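Local structure of aminotransferase class I and II (Streptococcus suis 89/1591, 3OP7) at residues Ser110-Tyr115 with Leu131-Glu136; Gly139-Leu144 with Ala169-Thr174; Ile158-Ala163 with Ile190-Val195. The protein probably catalyses amino-group transfer with pyridoxal phosphate, which is bound to a lysine as an internal aldimine, as in class I and II aminotransferases. All blocks are in the same frame, centred on the assembly; numbering follows the deposited sequence.

In the fold
Contacts 1 and 3 are strand pairs of one mixed sheet, the central sheet of a PLP-dependent aminotransferase. Contact 1 joins strands 107-112 and 128-135; contact 3 joins 157-161 and 189-193. The two pairs are neighbours in the sheet, and Leu111 N lies 2.9 Å from Cys159 O. Contact 2 joins edge strand 141-142 to a loop and the start of helix 173-184. Contacts 1 and 2 meet where Glu135 N lies 3.1 Å from Leu141 O. The contact centres lie about 11 to 12 Å apart. Contact 3 reaches the cofactor: Asp193 is hydrogen-bonded to N1 of the PLP-modified lysine at position 222. Asn162 OD1, 2.7 Å from Met171 N, ties contact 2 to contact 3.

Contact 1: residues Ser110-Tyr115 with Leu131-Glu136; sequences SLYPTY and LWQIEE. With SO4 (sulfate ion), chain E.
Leu131 lies over one face of the Tyr112 ring. Leu131 CD1 is 3.7 Å from the centroid of the Tyr112 ring and only 7° off the normal, a CH-pi contact. The other methyl, Leu131 CD2, packs on Tyr112 CD1 at 3.8 Å. Gln133 runs beside the tyrosine and points the same way. Its amide plane stands 82° from the ring plane, and Gln133 OE1 sits at the ring edge, in plane, 3.5 Å from Tyr112 CD2. The polar ends are held elsewhere: Tyr112 OH bonds to Glu341, and Gln133 OE1 accepts from Arg342.

Leu111 and Trp132 project to the other side of the sheet. Leu111 crosses Ile134 at about a right angle, with Leu111 CD1 3.5 Å from Ile134 CG2. Ile134 CG1 lies between the backbone N and the carbonyl carbon (chi1 65°). Ile134 CD1 packs on Pro113 CD at 3.6 Å. Pro113 follows a cis peptide bond, just past the end of the strand.

The backbones pair in parallel. Trp132 N donates to Ser110 O at 2.8 Å, nearly straight. Ile134 N donates to Tyr112 O at 2.9 Å. The bond from Tyr112 N to Trp132 O is weak. Farther along, Glu136 N holds a sulfate, probably from the crystallisation liquor. Helix 117-124 connects the two strands, and this is the parallel pairing of a beta-alpha-beta unit in the central sheet of the aminotransferase fold.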
loop_
_atom_site.group_PDB
_atom_site.type_symbol
_atom_site.label_atom_id
_atom_site.label_comp_id
_atom_site.label_asym_id
_atom_site.label_seq_id
_atom_site.Cartn_x
_atom_site.Cartn_y
_atom_site.Cartn_z
ATOM N N SER A 110 17.427 12.038 -9.426
ATOM C CA SER A 110 17.524 10.907 -8.515
ATOM C C SER A 110 18.903 10.390 -8.445
ATOM O O SER A 110 19.557 10.226 -9.487
ATOM C CB SER A 110 16.612 9.774 -8.953
ATOM O OG SER A 110 16.744 8.663 -8.059
ATOM N N LEU A 111 19.362 10.161 -7.210
ATOM C CA LEU A 111 20.535 9.349 -6.956
ATOM C C LEU A 111 20.431 8.066 -7.792
ATOM O O LEU A 111 19.339 7.544 -8.000
ATOM C CB LEU A 111 20.610 9.013 -5.458
ATOM C CG LEU A 111 21.881 8.383 -4.900
ATOM C CD1 LEU A 111 23.057 9.323 -5.062
ATOM C CD2 LEU A 111 21.630 7.941 -3.418
ATOM N N TYR A 112 21.574 7.555 -8.269
ATOM C CA TYR A 112 21.523 6.425 -9.191
ATOM C C TYR A 112 22.842 5.679 -9.220
ATOM O O TYR A 112 23.926 6.307 -9.291
ATOM C CB TYR A 112 21.161 6.876 -10.617
ATOM C CG TYR A 112 20.856 5.711 -11.512
ATOM C CD1 TYR A 112 19.587 5.131 -11.491
ATOM C CD2 TYR A 112 21.823 5.145 -12.339
ATOM C CE1 TYR A 112 19.267 4.044 -12.262
ATOM C CE2 TYR A 112 21.498 4.045 -13.154
ATOM C CZ TYR A 112 20.223 3.496 -13.087
ATOM O OH TYR A 112 19.841 2.403 -13.856
ATOM N N PRO A 113 22.783 4.336 -9.127
ATOM C CA PRO A 113 21.671 3.492 -8.761
ATOM C C PRO A 113 21.235 3.761 -7.356
ATOM O O PRO A 113 21.985 4.266 -6.541
ATOM C CB PRO A 113 22.266 2.059 -8.763
ATOM C CG PRO A 113 23.535 2.141 -9.163
ATOM C CD PRO A 113 23.955 3.533 -9.485
ATOM N N THR A 114 19.978 3.470 -7.091
ATOM C CA THR A 114 19.435 3.609 -5.776
ATOM C C THR A 114 18.185 2.734 -5.728
ATOM O O THR A 114 17.912 1.991 -6.660
ATOM C CB THR A 114 19.027 5.085 -5.468
ATOM O OG1 THR A 114 18.681 5.170 -4.097
ATOM C CG2 THR A 114 17.823 5.580 -6.332
ATOM N N TYR A 115 17.400 2.834 -4.675
ATOM C CA TYR A 115 16.124 2.082 -4.612
ATOM C C TYR A 115 15.177 2.445 -5.763
ATOM O O TYR A 115 14.918 3.626 -6.022
ATOM C CB TYR A 115 15.465 2.327 -3.257
ATOM C CG TYR A 115 14.483 1.234 -2.889
ATOM C CD1 TYR A 115 14.927 -0.043 -2.653
ATOM C CD2 TYR A 115 13.134 1.484 -2.764
ATOM C CE1 TYR A 115 14.065 -1.057 -2.315
ATOM C CE2 TYR A 115 12.284 0.503 -2.391
ATOM C CZ TYR A 115 12.735 -0.791 -2.192
ATOM O OH TYR A 115 11.872 -1.842 -1.840
ATOM N N LEU A 131 19.639 11.429 -13.764
ATOM C CA LEU A 131 20.299 10.503 -12.865
ATOM C C LEU A 131 21.587 11.076 -12.326
ATOM O O LEU A 131 22.488 11.498 -13.069
ATOM C CB LEU A 131 20.537 9.185 -13.570
ATOM C CG LEU A 131 19.256 8.510 -14.117
ATOM C CD1 LEU A 131 19.660 7.194 -14.835
ATOM C CD2 LEU A 131 18.180 8.243 -13.090
ATOM N N TRP A 132 21.675 11.108 -11.017
ATOM C CA TRP A 132 22.832 11.652 -10.332
ATOM C C TRP A 132 23.677 10.464 -9.879
ATOM O O TRP A 132 23.355 9.801 -8.896
ATOM C CB TRP A 132 22.313 12.484 -9.164
ATOM C CG TRP A 132 23.388 13.256 -8.420
ATOM C CD1 TRP A 132 24.590 13.721 -8.917
ATOM C CD2 TRP A 132 23.335 13.689 -7.052
ATOM N NE1 TRP A 132 25.254 14.396 -7.939
ATOM C CE2 TRP A 132 24.530 14.371 -6.782
ATOM C CE3 TRP A 132 22.409 13.539 -6.021
ATOM C CZ2 TRP A 132 24.802 14.939 -5.512
ATOM C CZ3 TRP A 132 22.685 14.095 -4.769
ATOM C CH2 TRP A 132 23.840 14.778 -4.528
ATOM N N GLN A 133 24.779 10.258 -10.604
ATOM C CA GLN A 133 25.514 8.974 -10.589
ATOM C C GLN A 133 26.476 8.841 -9.408
ATOM O O GLN A 133 27.339 9.686 -9.198
ATOM C CB GLN A 133 26.329 8.776 -11.892
ATOM C CG GLN A 133 25.474 8.711 -13.187
ATOM C CD GLN A 133 24.779 7.387 -13.414
ATOM O OE1 GLN A 133 25.060 6.383 -12.735
ATOM N NE2 GLN A 133 23.824 7.380 -14.356
ATOM N N ILE A 134 26.340 7.745 -8.654
ATOM C CA ILE A 134 27.242 7.447 -7.570
ATOM C C ILE A 134 28.584 7.063 -8.196
ATOM O O ILE A 134 28.626 6.533 -9.326
ATOM C CB ILE A 134 26.727 6.362 -6.605
ATOM C CG1 ILE A 134 26.596 5.010 -7.308
ATOM C CG2 ILE A 134 25.340 6.803 -5.958
ATOM C CD1 ILE A 134 25.906 3.919 -6.433
ATOM N N GLU A 135 29.662 7.364 -7.461
ATOM C CA GLU A 135 31.010 7.155 -7.919
ATOM C C GLU A 135 31.840 6.306 -6.947
ATOM O O GLU A 135 32.195 6.721 -5.830
ATOM C CB GLU A 135 31.702 8.504 -8.198
ATOM C CG GLU A 135 31.195 9.118 -9.528
ATOM C CD GLU A 135 31.523 10.598 -9.715
ATOM O OE1 GLU A 135 32.403 11.107 -9.002
ATOM O OE2 GLU A 135 30.845 11.248 -10.551
ATOM N N GLU A 136 32.172 5.114 -7.426
ATOM C CA GLU A 136 32.838 4.150 -6.598
ATOM C C GLU A 136 34.161 4.749 -6.158
ATOM O O GLU A 136 34.590 4.498 -5.043
ATOM C CB GLU A 136 33.089 2.857 -7.354
ATOM C CG GLU A 136 33.744 1.778 -6.476
ATOM C CD GLU A 136 34.471 0.766 -7.293
ATOM O OE1 GLU A 136 35.347 1.212 -8.052
ATOM O OE2 GLU A 136 34.150 -0.443 -7.201
HETATM S S SO4 E . 32.827 5.169 -10.901
HETATM O O1 SO4 E . 31.792 4.449 -10.105
HETATM O O2 SO4 E . 32.217 6.217 -11.718
HETATM O O3 SO4 E . 33.883 5.789 -10.071
HETATM O O4 SO4 E . 33.458 4.179 -11.787
#

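Contact 2: residues Gly139-Leu144 with Ala169-Thr174; sequences GWLPDL and AVMDRT. With EDO (1,2-ethanediol), chain F; EDO (1,2-ethanediol), chain K.
The nearest CA atoms are those of Trp140 and Ala169, 6.2 Å apart. The touching parts, 139-142 and 169-171, run at 57° to each other. They meet through side chains and a bound diol rather than by strand pairing. Gly139 and Trp140 both have positive phi, in the turn that leads into the short strand 141-142. The CB of Ala169 points at this turn. Ala169 CB lies 3.3 Å from Gly139 O and also touches Trp140 CB. The indole of Trp140 leads away, to an edge-to-face contact with Tyr345.

A 1,2-ethanediol, probably from the crystallisation liquor, bridges the two backbones. Its O2 donates to Gly139 O at 2.7 Å. Its O1 accepts from Val170 N at 2.9 Å.

The short, weakly bonded strand 141-142 is one edge of the central sheet in this chain, and its antiparallel neighbour is strand 128-135. Segment 169-174 leads into helix 173-184, the connecting helix of the beta-alpha-beta unit between strands 157-161 and 189-193. Asp172 is the N-cap of that helix; its OD1 accepts from Tyr175 N, and Tyr175 OH is hydrogen-bonded to Pro142 O.

Leu141 and Met171, a selenomethionine, slide past each other in opposite directions. Leu141 CD2 touches Met171 CG at 3.8 Å and Val170 O at 3.6 Å. Met171 is extended beyond CG (chi2 163°, chi3 172°). Met171 CE meets Pro142 tip to tip, 3.6 Å from Pro142 CD. Leu111 of strand 107-112 touches both Pro142 and Met171 from the sheet.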
loop_
_atom_site.group_PDB
_atom_site.type_symbol
_atom_site.label_atom_id
_atom_site.label_comp_id
_atom_site.label_asym_id
_atom_site.label_seq_id
_atom_site.Cartn_x
_atom_site.Cartn_y
_atom_site.Cartn_z
ATOM N N GLY A 139 33.850 6.810 -2.733
ATOM C CA GLY A 139 33.114 6.211 -1.619
ATOM C C GLY A 139 31.644 5.970 -1.916
ATOM O O GLY A 139 30.789 5.942 -1.003
ATOM N N TRP A 140 31.361 5.732 -3.195
ATOM C CA TRP A 140 30.004 5.516 -3.716
ATOM C C TRP A 140 29.087 6.734 -3.543
ATOM O O TRP A 140 27.886 6.602 -3.594
ATOM C CB TRP A 140 29.293 4.275 -3.119
ATOM C CG TRP A 140 29.803 2.926 -3.629
ATOM C CD1 TRP A 140 30.337 1.923 -2.876
ATOM C CD2 TRP A 140 29.772 2.438 -4.975
ATOM N NE1 TRP A 140 30.644 0.833 -3.669
ATOM C CE2 TRP A 140 30.317 1.125 -4.964
ATOM C CE3 TRP A 140 29.328 2.966 -6.185
ATOM C CZ2 TRP A 140 30.426 0.345 -6.124
ATOM C CZ3 TRP A 140 29.424 2.194 -7.337
ATOM C CH2 TRP A 140 30.016 0.903 -7.303
ATOM N N LEU A 141 29.658 7.904 -3.277
ATOM C CA LEU A 141 28.862 9.094 -3.259
ATOM C C LEU A 141 28.832 9.725 -4.651
ATOM O O LEU A 141 29.809 9.656 -5.418
ATOM C CB LEU A 141 29.371 10.090 -2.241
ATOM C CG LEU A 141 29.399 9.659 -0.785
ATOM C CD1 LEU A 141 30.202 10.686 0.007
ATOM C CD2 LEU A 141 27.971 9.392 -0.281
ATOM N N PRO A 142 27.741 10.419 -4.961
ATOM C CA PRO A 142 27.690 11.148 -6.244
ATOM C C PRO A 142 28.384 12.479 -6.088
ATOM O O PRO A 142 28.782 12.824 -4.974
ATOM C CB PRO A 142 26.204 11.360 -6.450
ATOM C CG PRO A 142 25.728 11.613 -5.063
ATOM C CD PRO A 142 26.508 10.661 -4.183
ATOM N N ASP A 143 28.606 13.184 -7.194
ATOM C CA ASP A 143 29.454 14.375 -7.179
ATOM C C ASP A 143 28.535 15.609 -7.100
ATOM O O ASP A 143 27.741 15.871 -7.985
ATOM C CB ASP A 143 30.319 14.379 -8.446
ATOM C CG ASP A 143 31.292 15.551 -8.547
ATOM O OD1 ASP A 143 31.342 16.462 -7.677
ATOM O OD2 ASP A 143 32.014 15.555 -9.561
ATOM N N LEU A 144 28.670 16.363 -6.027
ATOM C CA LEU A 144 27.923 17.616 -5.867
ATOM C C LEU A 144 28.175 18.607 -7.001
ATOM O O LEU A 144 27.234 19.308 -7.387
ATOM C CB LEU A 144 28.229 18.235 -4.525
ATOM C CG LEU A 144 27.695 17.501 -3.295
ATOM C CD1 LEU A 144 28.442 17.951 -2.035
ATOM C CD2 LEU A 144 26.137 17.716 -3.183
ATOM N N ALA A 169 26.521 3.115 1.547
ATOM C CA ALA A 169 27.303 4.343 1.782
ATOM C C ALA A 169 26.378 5.473 2.252
ATOM O O ALA A 169 25.217 5.513 1.871
ATOM C CB ALA A 169 28.021 4.790 0.480
ATOM N N VAL A 170 26.901 6.394 3.055
ATOM C CA VAL A 170 26.068 7.414 3.665
ATOM C C VAL A 170 26.647 8.826 3.398
ATOM O O VAL A 170 27.844 9.012 3.316
ATOM C CB VAL A 170 25.896 7.062 5.186
ATOM C CG1 VAL A 170 27.137 7.524 5.979
ATOM C CG2 VAL A 170 24.632 7.559 5.766
HETATM N N MSE A 171 25.752 9.779 3.181
HETATM C CA MSE A 171 26.108 11.197 3.180
HETATM C C MSE A 171 26.036 11.742 4.577
HETATM O O MSE A 171 24.972 11.762 5.187
HETATM C CB MSE A 171 25.137 12.003 2.324
HETATM C CG MSE A 171 25.083 11.590 0.872
HETATM SE SE MSE A 171 23.471 12.257 -0.035
HETATM C CE MSE A 171 23.966 11.727 -1.832
ATOM N N ASP A 172 27.127 12.278 5.056
ATOM C CA ASP A 172 27.120 12.848 6.394
ATOM C C ASP A 172 26.569 14.286 6.394
ATOM O O ASP A 172 26.166 14.833 5.352
ATOM C CB ASP A 172 28.500 12.728 7.049
ATOM C CG ASP A 172 29.571 13.565 6.384
ATOM O OD1 ASP A 172 29.300 14.412 5.516
ATOM O OD2 ASP A 172 30.725 13.375 6.764
ATOM N N ARG A 173 26.557 14.897 7.562
ATOM C CA ARG A 173 26.045 16.252 7.717
ATOM C C ARG A 173 26.726 17.255 6.795
ATOM O O ARG A 173 26.059 18.045 6.188
ATOM C CB ARG A 173 26.222 16.743 9.163
ATOM C CG ARG A 173 25.809 18.213 9.388
ATOM C CD ARG A 173 25.964 18.618 10.856
ATOM N NE ARG A 173 24.966 17.960 11.705
ATOM C CZ ARG A 173 23.721 18.392 11.913
ATOM N NH1 ARG A 173 23.239 19.469 11.317
ATOM N NH2 ARG A 173 22.952 17.730 12.737
ATOM N N THR A 174 28.048 17.243 6.738
ATOM C CA THR A 174 28.782 18.221 5.906
ATOM C C THR A 174 28.328 18.117 4.428
ATOM O O THR A 174 28.086 19.128 3.764
ATOM C CB THR A 174 30.276 18.007 6.008
ATOM O OG1 THR A 174 30.667 18.147 7.385
ATOM C CG2 THR A 174 31.067 19.047 5.172
HETATM C C1 EDO F . 30.499 6.864 3.781
HETATM O O1 EDO F . 29.678 5.681 3.666
HETATM C C2 EDO F . 30.857 7.440 2.405
HETATM O O2 EDO F . 31.527 6.463 1.582
HETATM C C1 EDO K . 19.954 16.498 14.928
HETATM O O1 EDO K . 20.030 17.826 14.381
HETATM C C2 EDO K . 20.894 15.563 14.169
HETATM O O2 EDO K . 20.423 14.205 14.073
#

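Contact 3: residues Ile158-Ala163 with Ile190-Val195; sequences ICINNA and ILSDEV
Ile158 to Asn161 pair in parallel with Ile190 to Asp193, the strand axes 4.6 Å apart at closest and 17° from parallel. Ile160 N donates to Leu191 O at 2.9 Å, almost straight. Leu191 N and Asp193 N bond back to Ile158 O and Ile160 O. Asn162 N reaches Asp193 O from one face of its plane at 2.9 Å. Asn161 ND2 reaches Asp193 O from the other at 2.8 Å, well above the carbonyl plane. Asn161 CG is anti to the backbone N (chi1 -177°), and its amide lies beside the Asp193 carboxylate, the planes 50° apart.

Helix 173-184 connects the strands as a beta-alpha-beta unit. Asp193 sits at the strand end, by the cofactor. Its OD2 bonds to N1 of the PLP-modified lysine at position 222, the aspartate-pyridine pairing of fold-type I aminotransferases. Asn94 ND2 also bonds to Asp193 OD2. Asp193 OD1 accepts from Val195 N in an Asx turn.

On the opposite side of the sheet, Ser192 OG packs on Ile160 CG1 at 3.4 Å and donates to Glu194 OE2 at 2.8 Å. A water links Glu194 OE2 to Asn162 ND2. Glu194 OE1 is bonded to Ser206 OG, and Asn162 OD1 to Met171 N.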
loop_
_atom_site.group_PDB
_atom_site.type_symbol
_atom_site.label_atom_id
_atom_site.label_comp_id
_atom_site.label_asym_id
_atom_site.label_seq_id
_atom_site.Cartn_x
_atom_site.Cartn_y
_atom_site.Cartn_z
ATOM N N ILE A 158 14.765 16.396 -5.631
ATOM C CA ILE A 158 15.936 15.572 -5.672
ATOM C C ILE A 158 15.668 14.391 -4.735
ATOM O O ILE A 158 15.238 14.598 -3.577
ATOM C CB ILE A 158 17.183 16.325 -5.178
ATOM C CG1 ILE A 158 17.475 17.519 -6.083
ATOM C CG2 ILE A 158 18.446 15.395 -5.150
ATOM C CD1 ILE A 158 18.417 18.562 -5.450
ATOM N N CYS A 159 15.869 13.180 -5.252
ATOM C CA CYS A 159 15.672 11.956 -4.479
ATOM C C CYS A 159 16.986 11.329 -4.106
ATOM O O CYS A 159 17.860 11.099 -4.970
ATOM C CB CYS A 159 14.809 10.958 -5.263
ATOM S SG CYS A 159 13.222 11.537 -5.789
ATOM N N ILE A 160 17.153 11.055 -2.806
ATOM C CA ILE A 160 18.288 10.329 -2.293
ATOM C C ILE A 160 17.842 9.189 -1.377
ATOM O O ILE A 160 16.702 9.147 -0.926
ATOM C CB ILE A 160 19.232 11.261 -1.509
ATOM C CG1 ILE A 160 18.577 11.806 -0.224
ATOM C CG2 ILE A 160 19.771 12.410 -2.413
ATOM C CD1 ILE A 160 19.628 12.613 0.667
ATOM N N ASN A 161 18.764 8.277 -1.083
ATOM C CA ASN A 161 18.524 7.125 -0.243
ATOM C C ASN A 161 19.776 7.129 0.656
ATOM O O ASN A 161 20.909 6.988 0.193
ATOM C CB ASN A 161 18.397 5.907 -1.161
ATOM C CG ASN A 161 18.071 4.590 -0.465
ATOM O OD1 ASN A 161 18.313 3.522 -1.074
ATOM N ND2 ASN A 161 17.483 4.626 0.736
ATOM N N ASN A 162 19.569 7.340 1.948
ATOM C CA ASN A 162 20.657 7.611 2.874
ATOM C C ASN A 162 20.438 6.804 4.171
ATOM O O ASN A 162 19.573 7.165 4.977
ATOM C CB ASN A 162 20.728 9.104 3.201
ATOM C CG ASN A 162 22.141 9.554 3.603
ATOM O OD1 ASN A 162 23.170 9.006 3.102
ATOM N ND2 ASN A 162 22.219 10.506 4.537
ATOM N N ALA A 163 21.212 5.734 4.415
ATOM C CA ALA A 163 22.225 5.175 3.489
ATOM C C ALA A 163 21.669 4.570 2.234
ATOM O O ALA A 163 20.488 4.239 2.194
ATOM C CB ALA A 163 23.058 4.119 4.240
ATOM N N ILE A 190 13.760 17.772 -1.204
ATOM C CA ILE A 190 14.657 16.612 -1.175
ATOM C C ILE A 190 13.949 15.476 -0.441
ATOM O O ILE A 190 13.660 15.574 0.754
ATOM C CB ILE A 190 16.022 16.893 -0.495
ATOM C CG1 ILE A 190 16.820 17.977 -1.243
ATOM C CG2 ILE A 190 16.830 15.569 -0.446
ATOM C CD1 ILE A 190 18.081 18.462 -0.525
ATOM N N LEU A 191 13.620 14.421 -1.186
ATOM C CA LEU A 191 13.019 13.218 -0.631
ATOM C C LEU A 191 14.214 12.345 -0.260
ATOM O O LEU A 191 15.101 12.082 -1.110
ATOM C CB LEU A 191 12.223 12.483 -1.679
ATOM C CG LEU A 191 11.754 11.045 -1.327
ATOM C CD1 LEU A 191 10.991 11.003 0.055
ATOM C CD2 LEU A 191 10.875 10.425 -2.452
ATOM N N SER A 192 14.298 11.962 1.003
ATOM C CA SER A 192 15.363 11.080 1.470
ATOM C C SER A 192 14.792 9.812 2.128
ATOM O O SER A 192 14.125 9.877 3.160
ATOM C CB SER A 192 16.245 11.847 2.457
ATOM O OG SER A 192 17.344 11.050 2.880
ATOM N N ASP A 193 14.967 8.677 1.464
ATOM C CA ASP A 193 14.586 7.397 1.995
ATOM C C ASP A 193 15.700 6.945 2.958
ATOM O O ASP A 193 16.856 6.674 2.556
ATOM C CB ASP A 193 14.355 6.424 0.835
ATOM C CG ASP A 193 14.133 4.972 1.273
ATOM O OD1 ASP A 193 14.569 4.559 2.363
ATOM O OD2 ASP A 193 13.640 4.210 0.438
ATOM N N GLU A 194 15.347 6.971 4.232
ATOM C CA GLU A 194 16.245 6.782 5.322
ATOM C C GLU A 194 16.034 5.488 6.077
ATOM O O GLU A 194 16.360 5.400 7.260
ATOM C CB GLU A 194 16.217 8.020 6.246
ATOM C CG GLU A 194 16.687 9.246 5.481
ATOM C CD GLU A 194 16.533 10.601 6.152
ATOM O OE1 GLU A 194 15.783 10.735 7.135
ATOM O OE2 GLU A 194 17.233 11.550 5.674
ATOM N N VAL A 195 15.531 4.455 5.414
ATOM C CA VAL A 195 15.354 3.169 6.107
ATOM C C VAL A 195 16.644 2.616 6.727
ATOM O O VAL A 195 16.559 1.913 7.745
ATOM C CB VAL A 195 14.673 2.064 5.217
ATOM C CG1 VAL A 195 13.212 2.484 4.853
ATOM C CG2 VAL A 195 15.480 1.719 3.961
HETATM O O HOH W 1 19.920 11.449 6.015
HETATM O O HOH W 2 18.159 4.433 3.642
#